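Local coordinates for protein putative pectin lyase (Geobacillus virus E2, PDB 7CHU) that serves as the tailspike of a thermophilic bacteriophage, a trimeric beta-helical protein that probably recognises, and perhaps cleaves, polysaccharide on the host surface, at residues 330-336 and 354-360; 278-284 and 310-315; 303-309 and 324-330. All blocks are in the same frame, centred on the assembly; numbering follows the deposited sequence.

Contact 1 (330-336 and 354-360); sequences KVKGDRN and TGTSMLN
Segments 330-336 and 354-360 are successive rungs of a parallel beta-helix, each turning the same corner between two strands. Lys330 and Val331 are extended; beside Lys332 and Gly333, Thr354 to Ser357 form a type II' beta turn, with Gly355 at phi 61°, psi -136°, angles suited to glycine. Thr354 (chi1 p) gives both N and OG1 to Val331 O, at 2.9 and 2.6 Å. Ser357 adopts m: its OG donates to Thr354 O (2.6 Å), tying the turn together, and accepts from Gly333 N (3.1 Å). CA atoms lie 5.4 Å apart for Lys332 and Thr354, 4.7 Å for Gly333 and Ser357 and 4.8 Å for Asp334 and Met358. Asp334, also m, brings OD1 to Met358 N (3.0 Å) and, through a water, to Thr356 OG1. Arg335 N donates to Met358 O (3.1 Å). Arg335 and Leu359 share left-handed helical angles (61/28 and 60/27), so the bends superpose. Asn336 and Asn360 follow as matched m rotamers with chi2 -71° and -81°: Asn360 OD1 accepts from Asn336 N (2.8 Å) and Asn336 ND2 (2.9 Å), while Asn360 ND2 donates to Gly333 O (3.1 Å). Such stacked amides make an asparagine ladder, characteristic of pectate-lyase-like beta-helices. Asn336 OD1 accepts from the backbone N of Thr314, and Asn360 ND2 also donates to Asn384 OD1, which extends the ladder. Arg335 reaches outward to a salt bridge with Asp342 of the second subunit. Strand 329-331 lies between strands 307-309 and 351-353, Val331 packing on Val351 and Leu353, and the corner leads into the parallel pair 337-339 and 361-363.

Contact 2 (278-284 and 310-315); sequences RNGNNQF and DGDVTY
Arg278 opens 278-284 with its side chain curled (m, t, p) across the second segment. Its guanidinium edge meets two carboxylates in a salt-bridge network: NH1 to Asp310 OD1 at 2.7 Å, NE to Asp312 OD2 at 2.8 Å and NH2 to Asp312 OD1 at 3.0 Å. Arginine suits this place because its donors engage both acids at once; NH2 also reaches Lys332 O. Asn279 O then accepts from Asp312 N (2.9 Å), setting a register in which Gly280 lies 4.7 Å from Asp312, CA to CA. Asn281 N donates to Asp312 O (3.1 Å). Asn281 takes left-handed helical angles (60/37), as does Val313 (49/47), so both rungs bend together; Asn281 OD1 receives Tyr315 OH (3.0 Å). Asn282, rotamer m, directs OD1 to Leu253 N, and its N shares a water with Asp312 O and Thr314 OG1. Asn282 O accepts from Tyr315 N (2.9 Å). Gln283 bridges in parallel with Tyr315, CA atoms 4.5 Å apart; Gln283 CG lies 3.5 Å from Tyr315 CD1, and NE2 sits over the tyrosine ring while donating to Asn318 O of the second subunit. Phe284 N binds Tyr315 O (2.8 Å), and its ring stacks on Phe255. Residues in the left-handed helical region stacked at the same corner of successive coils, just before parallel strands, are consistent with a tight turn of a pectate-lyase-like parallel beta-helix.

Contact 3 (303-309 and 324-330); sequences NTPHMYL and CNNDFIK
Lys330 NZ forms a salt bridge with Asp327 OD2 (2.8 Å) and donates to Asn326 OD1 (3.0 Å); both bonds lie within 324-330 and tether the lysine's end to the residues leading into its strand. Asn326 OD1 also accepts from Asp327 N (2.7 Å), while its ND2 crosses to Asn303 OD1 (3.0 Å); an amide suits this place because it can accept and donate together. The backbones pair as parallel strands: Met307 N to Phe328 O (2.9 Å), Lys330 N to Met307 O (3.0 Å) and Leu309 N to Lys330 O (2.8 Å). Met307 is bridged with Ile329 and Tyr308 with Lys330, CA atoms 4.8 and 5.0 Å apart. Before the strands, His306 (-63/-41) and Phe328 (-65/-44) kink alike, and the edge of Phe328 points at the face of His306 in a T-shaped pair, centroids 5.3 Å apart. Met307 SD and Leu309 CD2 each lie 4.3 Å from Ile329 CG2, on the apolar inside, whereas Tyr308 CD1 packs on the aliphatic Lys330 CD (3.9 Å) on the other face. Strand 307-309 sits between 268-271 and 329-331 in one parallel sheet of the beta-helix, with Met307 touching Phe289 and Ile329 touching Phe321 and Phe343 of the facing strands.

The contacts join neighbouring coils of one parallel beta-helix. Contact 3 lies in the sheet holding strands 307-309 and 329-331; contacts 1 and 2 lie at the corner where coils leave that sheet for the next. Contacts 1 and 3 share Lys330, with centres about 14 Å apart; contacts 1 and 2 are about 11 Å apart, and contacts 2 and 3 about 16 Å. Contacts 2 and 3 interleave along the chain, and contact 1 follows in series, starting at Lys330, where contact 3 ends. Lys332 O meets Arg278, and Asn336 meets Thr314, so the corner bonding runs on from coil to coil. Contacts 1 and 2 also touch the second subunit, which places this corner at the trimer interface.

Contact 1 (330-336 and 354-360)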
loop_
_atom_site.group_PDB
_atom_site.type_symbol
_atom_site.label_atom_id
_atom_site.label_comp_id
_atom_site.label_asym_id
_atom_site.label_seq_id
_atom_site.Cartn_x
_atom_site.Cartn_y
_atom_site.Cartn_z
ATOM N N LYS A 330 3.194 0.929 -21.795
ATOM C CA LYS A 330 4.193 1.011 -22.860
ATOM C C LYS A 330 5.464 1.597 -22.258
ATOM O O LYS A 330 5.491 2.771 -21.873
ATOM C CB LYS A 330 3.665 1.866 -24.005
ATOM C CG LYS A 330 4.439 1.801 -25.281
ATOM C CD LYS A 330 3.891 2.832 -26.271
ATOM C CE LYS A 330 3.709 2.274 -27.670
ATOM N NZ LYS A 330 2.472 1.415 -27.806
ATOM N N VAL A 331 6.499 0.769 -22.126
ATOM C CA VAL A 331 7.696 1.128 -21.368
ATOM C C VAL A 331 8.794 1.566 -22.327
ATOM O O VAL A 331 9.077 0.882 -23.320
ATOM C CB VAL A 331 8.190 -0.050 -20.507
ATOM C CG1 VAL A 331 9.481 0.324 -19.760
ATOM C CG2 VAL A 331 7.092 -0.527 -19.533
ATOM N N LYS A 332 9.445 2.686 -21.997
ATOM C CA LYS A 332 10.691 3.108 -22.602
ATOM C C LYS A 332 11.545 3.545 -21.420
ATOM O O LYS A 332 11.548 4.718 -21.028
ATOM C CB LYS A 332 10.483 4.237 -23.621
ATOM C CG LYS A 332 11.779 4.781 -24.284
ATOM C CD LYS A 332 11.438 6.072 -25.054
ATOM C CE LYS A 332 12.648 6.699 -25.723
ATOM N NZ LYS A 332 13.613 7.263 -24.747
ATOM N N GLY A 333 12.266 2.597 -20.847
ATOM C CA GLY A 333 13.086 2.887 -19.690
ATOM C C GLY A 333 13.547 1.618 -19.001
ATOM O O GLY A 333 13.273 0.500 -19.448
ATOM N N ASP A 334 14.247 1.816 -17.883
ATOM C CA ASP A 334 14.972 0.757 -17.197
ATOM C C ASP A 334 14.522 0.620 -15.755
ATOM O O ASP A 334 14.222 1.615 -15.092
ATOM C CB ASP A 334 16.480 1.021 -17.189
ATOM C CG ASP A 334 17.050 1.197 -18.586
ATOM O OD1 ASP A 334 16.477 0.625 -19.536
ATOM O OD2 ASP A 334 18.064 1.913 -18.729
ATOM N N ARG A 335 14.534 -0.630 -15.272
ATOM C CA ARG A 335 14.339 -0.973 -13.856
ATOM C C ARG A 335 12.973 -0.526 -13.341
ATOM O O ARG A 335 12.805 -0.231 -12.160
ATOM C CB ARG A 335 15.451 -0.389 -12.973
ATOM C CG ARG A 335 16.883 -0.697 -13.430
ATOM C CD ARG A 335 17.792 -1.095 -12.258
ATOM N NE ARG A 335 17.819 -0.116 -11.159
ATOM C CZ ARG A 335 18.583 0.984 -11.157
ATOM N NH1 ARG A 335 19.360 1.261 -12.196
ATOM N NH2 ARG A 335 18.562 1.830 -10.131
ATOM N N ASN A 336 11.984 -0.454 -14.208
ATOM C CA ASN A 336 10.657 -0.274 -13.678
ATOM C C ASN A 336 10.165 -1.592 -13.100
ATOM O O ASN A 336 10.659 -2.680 -13.449
ATOM C CB ASN A 336 9.735 0.269 -14.756
ATOM C CG ASN A 336 10.273 1.558 -15.363
ATOM O OD1 ASN A 336 10.274 2.605 -14.703
ATOM N ND2 ASN A 336 10.785 1.480 -16.590
ATOM N N THR A 354 9.748 -1.528 -24.743
ATOM C CA THR A 354 10.182 -1.064 -26.057
ATOM C C THR A 354 11.660 -0.670 -26.068
ATOM O O THR A 354 12.255 -0.333 -25.038
ATOM C CB THR A 354 9.344 0.130 -26.541
ATOM O OG1 THR A 354 9.695 1.302 -25.811
ATOM C CG2 THR A 354 7.861 -0.130 -26.376
ATOM N N GLY A 355 12.236 -0.670 -27.282
ATOM C CA GLY A 355 13.572 -0.125 -27.479
ATOM C C GLY A 355 14.572 -0.897 -26.652
ATOM O O GLY A 355 14.517 -2.124 -26.558
ATOM N N THR A 356 15.472 -0.175 -25.997
ATOM C CA THR A 356 16.517 -0.785 -25.178
ATOM C C THR A 356 16.109 -0.987 -23.707
ATOM O O THR A 356 16.994 -1.207 -22.874
ATOM C CB THR A 356 17.778 0.081 -25.188
ATOM O OG1 THR A 356 17.463 1.314 -24.544
ATOM C CG2 THR A 356 18.270 0.362 -26.597
ATOM N N SER A 357 14.817 -0.873 -23.376
ATOM C CA SER A 357 14.326 -1.063 -22.003
ATOM C C SER A 357 14.957 -2.293 -21.360
ATOM O O SER A 357 14.901 -3.388 -21.918
ATOM C CB SER A 357 12.800 -1.217 -22.021
ATOM O OG SER A 357 12.179 -0.028 -22.503
ATOM N N MET A 358 15.594 -2.113 -20.202
ATOM C CA MET A 358 16.306 -3.231 -19.607
ATOM C C MET A 358 16.091 -3.307 -18.102
ATOM O O MET A 358 15.929 -2.291 -17.420
ATOM C CB MET A 358 17.809 -3.164 -19.921
ATOM C CG MET A 358 18.625 -2.186 -19.060
ATOM S SD MET A 358 20.376 -2.197 -19.533
ATOM C CE MET A 358 20.565 -3.870 -20.163
ATOM N N LEU A 359 16.130 -4.539 -17.589
ATOM C CA LEU A 359 16.029 -4.848 -16.156
ATOM C C LEU A 359 14.713 -4.365 -15.541
ATOM O O LEU A 359 14.616 -4.149 -14.333
ATOM C CB LEU A 359 17.220 -4.292 -15.375
ATOM C CG LEU A 359 18.479 -5.158 -15.211
ATOM C CD1 LEU A 359 18.171 -6.551 -14.722
ATOM C CD2 LEU A 359 19.299 -5.220 -16.500
ATOM N N ASN A 360 13.668 -4.253 -16.338
ATOM C CA ASN A 360 12.334 -4.160 -15.779
ATOM C C ASN A 360 11.908 -5.525 -15.230
ATOM O O ASN A 360 12.383 -6.572 -15.682
ATOM C CB ASN A 360 11.375 -3.666 -16.850
ATOM C CG ASN A 360 11.796 -2.333 -17.404
ATOM O OD1 ASN A 360 11.532 -1.289 -16.790
ATOM N ND2 ASN A 360 12.474 -2.349 -18.563
HETATM O O HOH W 1 16.742 2.033 -21.807
HETATM O O HOH W 2 13.288 -3.476 -11.903
#

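Contact 2 (278-284 and 310-315)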
loop_
_atom_site.group_PDB
_atom_site.type_symbol
_atom_site.label_atom_id
_atom_site.label_comp_id
_atom_site.label_asym_id
_atom_site.label_seq_id
_atom_site.Cartn_x
_atom_site.Cartn_y
_atom_site.Cartn_z
ATOM N N ARG A 278 16.308 11.733 -16.868
ATOM C CA ARG A 278 15.013 11.124 -17.114
ATOM C C ARG A 278 14.178 11.088 -15.837
ATOM O O ARG A 278 14.711 11.071 -14.726
ATOM C CB ARG A 278 15.197 9.712 -17.680
ATOM C CG ARG A 278 15.981 9.702 -19.017
ATOM C CD ARG A 278 16.459 8.292 -19.392
ATOM N NE ARG A 278 15.420 7.290 -19.134
ATOM C CZ ARG A 278 14.315 7.121 -19.868
ATOM N NH1 ARG A 278 14.096 7.872 -20.938
ATOM N NH2 ARG A 278 13.417 6.194 -19.523
ATOM N N ASN A 279 12.856 11.133 -16.017
ATOM C CA ASN A 279 11.932 10.937 -14.914
ATOM C C ASN A 279 12.263 9.630 -14.209
ATOM O O ASN A 279 12.599 8.618 -14.846
ATOM C CB ASN A 279 10.484 10.936 -15.424
ATOM C CG ASN A 279 10.073 12.305 -15.998
ATOM O OD1 ASN A 279 10.422 13.355 -15.450
ATOM N ND2 ASN A 279 9.325 12.291 -17.086
ATOM N N GLY A 280 12.197 9.650 -12.885
ATOM C CA GLY A 280 12.612 8.470 -12.145
ATOM C C GLY A 280 11.953 8.346 -10.791
ATOM O O GLY A 280 11.535 9.334 -10.183
ATOM N N ASN A 281 11.875 7.102 -10.317
ATOM C CA ASN A 281 11.513 6.827 -8.928
ATOM C C ASN A 281 10.130 7.366 -8.570
ATOM O O ASN A 281 9.880 7.801 -7.450
ATOM C CB ASN A 281 12.578 7.364 -7.977
ATOM C CG ASN A 281 13.480 6.267 -7.482
ATOM O OD1 ASN A 281 13.044 5.385 -6.714
ATOM N ND2 ASN A 281 14.736 6.284 -7.928
ATOM N N ASN A 282 9.209 7.285 -9.512
ATOM C CA ASN A 282 7.822 7.619 -9.254
ATOM C C ASN A 282 7.021 6.347 -9.028
ATOM O O ASN A 282 7.408 5.280 -9.497
ATOM C CB ASN A 282 7.292 8.421 -10.418
ATOM C CG ASN A 282 8.162 9.633 -10.671
ATOM O OD1 ASN A 282 8.223 10.521 -9.817
ATOM N ND2 ASN A 282 8.888 9.648 -11.805
ATOM N N GLN A 283 5.907 6.459 -8.298
ATOM C CA GLN A 283 5.210 5.274 -7.816
ATOM C C GLN A 283 3.713 5.398 -8.038
ATOM O O GLN A 283 3.147 6.491 -7.921
ATOM C CB GLN A 283 5.481 5.038 -6.324
ATOM C CG GLN A 283 6.962 4.931 -5.961
ATOM C CD GLN A 283 7.208 4.056 -4.746
ATOM O OE1 GLN A 283 6.292 3.374 -4.260
ATOM N NE2 GLN A 283 8.449 4.046 -4.259
ATOM N N PHE A 284 3.083 4.259 -8.326
ATOM C CA PHE A 284 1.635 4.109 -8.410
ATOM C C PHE A 284 1.275 2.912 -7.539
ATOM O O PHE A 284 1.598 1.775 -7.893
ATOM C CB PHE A 284 1.185 3.899 -9.852
ATOM C CG PHE A 284 1.513 5.071 -10.738
ATOM C CD1 PHE A 284 2.767 5.181 -11.316
ATOM C CD2 PHE A 284 0.589 6.072 -10.935
ATOM C CE1 PHE A 284 3.105 6.296 -12.089
ATOM C CE2 PHE A 284 0.909 7.202 -11.729
ATOM C CZ PHE A 284 2.161 7.304 -12.302
ATOM N N ASP A 310 7.819 6.573 -20.289
ATOM C CA ASP A 310 9.169 7.034 -20.643
ATOM C C ASP A 310 9.839 7.539 -19.366
ATOM O O ASP A 310 9.916 8.744 -19.088
ATOM C CB ASP A 310 9.117 8.105 -21.728
ATOM C CG ASP A 310 10.505 8.634 -22.130
ATOM O OD1 ASP A 310 11.548 7.952 -21.926
ATOM O OD2 ASP A 310 10.539 9.763 -22.664
ATOM N N GLY A 311 10.338 6.583 -18.581
ATOM C CA GLY A 311 10.933 6.865 -17.283
ATOM C C GLY A 311 11.642 5.641 -16.743
ATOM O O GLY A 311 11.520 4.537 -17.283
ATOM N N ASP A 312 12.385 5.849 -15.655
ATOM C CA ASP A 312 13.167 4.795 -15.027
ATOM C C ASP A 312 12.723 4.572 -13.589
ATOM O O ASP A 312 12.201 5.482 -12.935
ATOM C CB ASP A 312 14.659 5.122 -15.053
ATOM C CG ASP A 312 15.188 5.342 -16.463
ATOM O OD1 ASP A 312 14.784 4.620 -17.411
ATOM O OD2 ASP A 312 16.035 6.247 -16.621
ATOM N N VAL A 313 12.956 3.351 -13.091
ATOM C CA VAL A 313 12.716 3.008 -11.685
ATOM C C VAL A 313 11.333 3.459 -11.241
ATOM O O VAL A 313 11.177 4.072 -10.178
ATOM C CB VAL A 313 13.787 3.619 -10.760
ATOM C CG1 VAL A 313 13.841 2.853 -9.432
ATOM C CG2 VAL A 313 15.155 3.609 -11.431
ATOM N N THR A 314 10.324 3.176 -12.045
ATOM C CA THR A 314 8.951 3.424 -11.642
ATOM C C THR A 314 8.411 2.194 -10.929
ATOM O O THR A 314 8.722 1.055 -11.305
ATOM C CB THR A 314 8.084 3.750 -12.867
ATOM O OG1 THR A 314 8.765 4.715 -13.680
ATOM C CG2 THR A 314 6.711 4.298 -12.464
ATOM N N TYR A 315 7.590 2.416 -9.916
ATOM C CA TYR A 315 7.016 1.321 -9.138
ATOM C C TYR A 315 5.521 1.285 -9.428
ATOM O O TYR A 315 4.795 2.210 -9.050
ATOM C CB TYR A 315 7.258 1.510 -7.641
ATOM C CG TYR A 315 8.699 1.748 -7.208
ATOM C CD1 TYR A 315 9.344 2.938 -7.518
ATOM C CD2 TYR A 315 9.391 0.798 -6.444
ATOM C CE1 TYR A 315 10.634 3.184 -7.091
ATOM C CE2 TYR A 315 10.687 1.028 -6.010
ATOM C CZ TYR A 315 11.305 2.237 -6.343
ATOM O OH TYR A 315 12.582 2.503 -5.912
HETATM O O HOH W 3 9.664 6.758 -12.409
#

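Contact 3 (303-309 and 324-330)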
loop_
_atom_site.group_PDB
_atom_site.type_symbol
_atom_site.label_atom_id
_atom_site.label_comp_id
_atom_site.label_asym_id
_atom_site.label_seq_id
_atom_site.Cartn_x
_atom_site.Cartn_y
_atom_site.Cartn_z
ATOM N N ASN A 303 -6.858 5.155 -28.928
ATOM C CA ASN A 303 -5.704 4.362 -29.340
ATOM C C ASN A 303 -4.457 4.977 -28.716
ATOM O O ASN A 303 -3.715 5.731 -29.342
ATOM C CB ASN A 303 -5.612 4.312 -30.864
ATOM C CG ASN A 303 -4.483 3.424 -31.365
ATOM O OD1 ASN A 303 -3.762 2.795 -30.585
ATOM N ND2 ASN A 303 -4.317 3.386 -32.683
ATOM N N THR A 304 -4.224 4.624 -27.455
ATOM C CA THR A 304 -3.140 5.173 -26.656
ATOM C C THR A 304 -3.011 4.321 -25.398
ATOM O O THR A 304 -4.013 3.782 -24.914
ATOM C CB THR A 304 -3.421 6.652 -26.316
ATOM O OG1 THR A 304 -2.256 7.275 -25.755
ATOM C CG2 THR A 304 -4.607 6.782 -25.363
ATOM N N PRO A 305 -1.807 4.134 -24.876
ATOM C CA PRO A 305 -1.659 3.249 -23.719
ATOM C C PRO A 305 -2.287 3.858 -22.476
ATOM O O PRO A 305 -2.448 5.079 -22.370
ATOM C CB PRO A 305 -0.142 3.096 -23.575
ATOM C CG PRO A 305 0.419 4.325 -24.225
ATOM C CD PRO A 305 -0.518 4.657 -25.348
ATOM N N HIS A 306 -2.707 2.976 -21.560
ATOM C CA HIS A 306 -3.198 3.447 -20.267
ATOM C C HIS A 306 -2.089 4.160 -19.523
ATOM O O HIS A 306 -2.323 5.203 -18.914
ATOM C CB HIS A 306 -3.752 2.296 -19.405
ATOM C CG HIS A 306 -5.188 1.950 -19.686
ATOM N ND1 HIS A 306 -5.807 2.247 -20.879
ATOM C CD2 HIS A 306 -6.130 1.345 -18.917
ATOM C CE1 HIS A 306 -7.061 1.825 -20.842
ATOM N NE2 HIS A 306 -7.286 1.284 -19.658
ATOM N N MET A 307 -0.869 3.627 -19.578
ATOM C CA MET A 307 0.293 4.307 -19.010
ATOM C C MET A 307 1.403 4.297 -20.047
ATOM O O MET A 307 1.846 3.219 -20.458
ATOM C CB MET A 307 0.765 3.621 -17.721
ATOM C CG MET A 307 2.089 4.207 -17.195
ATOM S SD MET A 307 2.682 3.438 -15.676
ATOM C CE MET A 307 1.360 3.875 -14.550
ATOM N N TYR A 308 1.866 5.480 -20.473
ATOM C CA TYR A 308 3.083 5.579 -21.285
ATOM C C TYR A 308 4.242 5.901 -20.358
ATOM O O TYR A 308 4.268 6.975 -19.755
ATOM C CB TYR A 308 2.977 6.644 -22.380
ATOM C CG TYR A 308 4.278 6.823 -23.118
ATOM C CD1 TYR A 308 4.787 5.796 -23.921
ATOM C CD2 TYR A 308 5.015 8.001 -23.006
ATOM C CE1 TYR A 308 5.991 5.932 -24.595
ATOM C CE2 TYR A 308 6.220 8.153 -23.677
ATOM C CZ TYR A 308 6.707 7.116 -24.473
ATOM O OH TYR A 308 7.903 7.267 -25.141
ATOM N N LEU A 309 5.179 4.971 -20.208
ATOM C CA LEU A 309 6.226 5.075 -19.188
ATOM C C LEU A 309 7.595 5.330 -19.826
ATOM O O LEU A 309 8.444 4.445 -19.882
ATOM C CB LEU A 309 6.222 3.809 -18.351
ATOM C CG LEU A 309 7.157 3.666 -17.160
ATOM C CD1 LEU A 309 7.252 5.001 -16.470
ATOM C CD2 LEU A 309 6.638 2.563 -16.191
ATOM N N CYS A 324 -8.173 -1.368 -22.669
ATOM C CA CYS A 324 -7.244 -0.450 -23.378
ATOM C C CYS A 324 -7.047 -0.775 -24.844
ATOM O O CYS A 324 -6.692 -1.896 -25.190
ATOM C CB CYS A 324 -5.904 -0.449 -22.641
ATOM S SG CYS A 324 -4.602 0.538 -23.403
ATOM N N ASN A 325 -7.246 0.218 -25.702
ATOM C CA ASN A 325 -7.023 0.038 -27.129
ATOM C C ASN A 325 -5.562 0.310 -27.497
ATOM O O ASN A 325 -5.274 1.134 -28.364
ATOM C CB ASN A 325 -7.958 0.971 -27.902
ATOM C CG ASN A 325 -7.911 0.747 -29.398
ATOM O OD1 ASN A 325 -7.536 -0.327 -29.872
ATOM N ND2 ASN A 325 -8.299 1.766 -30.157
ATOM N N ASN A 326 -4.653 -0.432 -26.866
ATOM C CA ASN A 326 -3.206 -0.225 -26.974
ATOM C C ASN A 326 -2.523 -1.157 -25.978
ATOM O O ASN A 326 -3.151 -2.091 -25.483
ATOM C CB ASN A 326 -2.817 1.234 -26.706
ATOM C CG ASN A 326 -1.512 1.625 -27.386
ATOM O OD1 ASN A 326 -0.427 1.310 -26.900
ATOM N ND2 ASN A 326 -1.620 2.309 -28.520
ATOM N N ASP A 327 -1.234 -0.957 -25.717
ATOM C CA ASP A 327 -0.596 -1.636 -24.593
ATOM C C ASP A 327 -1.111 -0.999 -23.312
ATOM O O ASP A 327 -1.330 0.212 -23.264
ATOM C CB ASP A 327 0.927 -1.519 -24.652
ATOM C CG ASP A 327 1.490 -1.880 -26.009
ATOM O OD1 ASP A 327 1.182 -2.981 -26.513
ATOM O OD2 ASP A 327 2.247 -1.060 -26.572
ATOM N N PHE A 328 -1.331 -1.798 -22.278
ATOM C CA PHE A 328 -1.697 -1.223 -21.003
ATOM C C PHE A 328 -0.552 -0.368 -20.426
ATOM O O PHE A 328 -0.785 0.733 -19.925
ATOM C CB PHE A 328 -1.978 -2.339 -19.971
ATOM C CG PHE A 328 -3.391 -2.873 -19.986
ATOM C CD1 PHE A 328 -4.478 -2.025 -19.843
ATOM C CD2 PHE A 328 -3.629 -4.237 -20.116
ATOM C CE1 PHE A 328 -5.771 -2.520 -19.850
ATOM C CE2 PHE A 328 -4.919 -4.738 -20.123
ATOM C CZ PHE A 328 -5.991 -3.877 -19.991
ATOM N N ILE A 329 0.681 -0.882 -20.498
ATOM C CA ILE A 329 1.865 -0.147 -20.064
ATOM C C ILE A 329 2.881 -0.218 -21.192
ATOM O O ILE A 329 3.407 -1.296 -21.488
ATOM C CB ILE A 329 2.487 -0.700 -18.771
ATOM C CG1 ILE A 329 1.447 -0.827 -17.647
ATOM C CG2 ILE A 329 3.649 0.214 -18.304
ATOM C CD1 ILE A 329 1.991 -1.474 -16.398
ATOM N N LYS A 330 3.194 0.929 -21.795
ATOM C CA LYS A 330 4.193 1.011 -22.860
ATOM C C LYS A 330 5.464 1.597 -22.258
ATOM O O LYS A 330 5.491 2.771 -21.873
ATOM C CB LYS A 330 3.665 1.866 -24.005
ATOM C CG LYS A 330 4.439 1.801 -25.281
ATOM C CD LYS A 330 3.891 2.832 -26.271
ATOM C CE LYS A 330 3.709 2.274 -27.670
ATOM N NZ LYS A 330 2.472 1.415 -27.806
#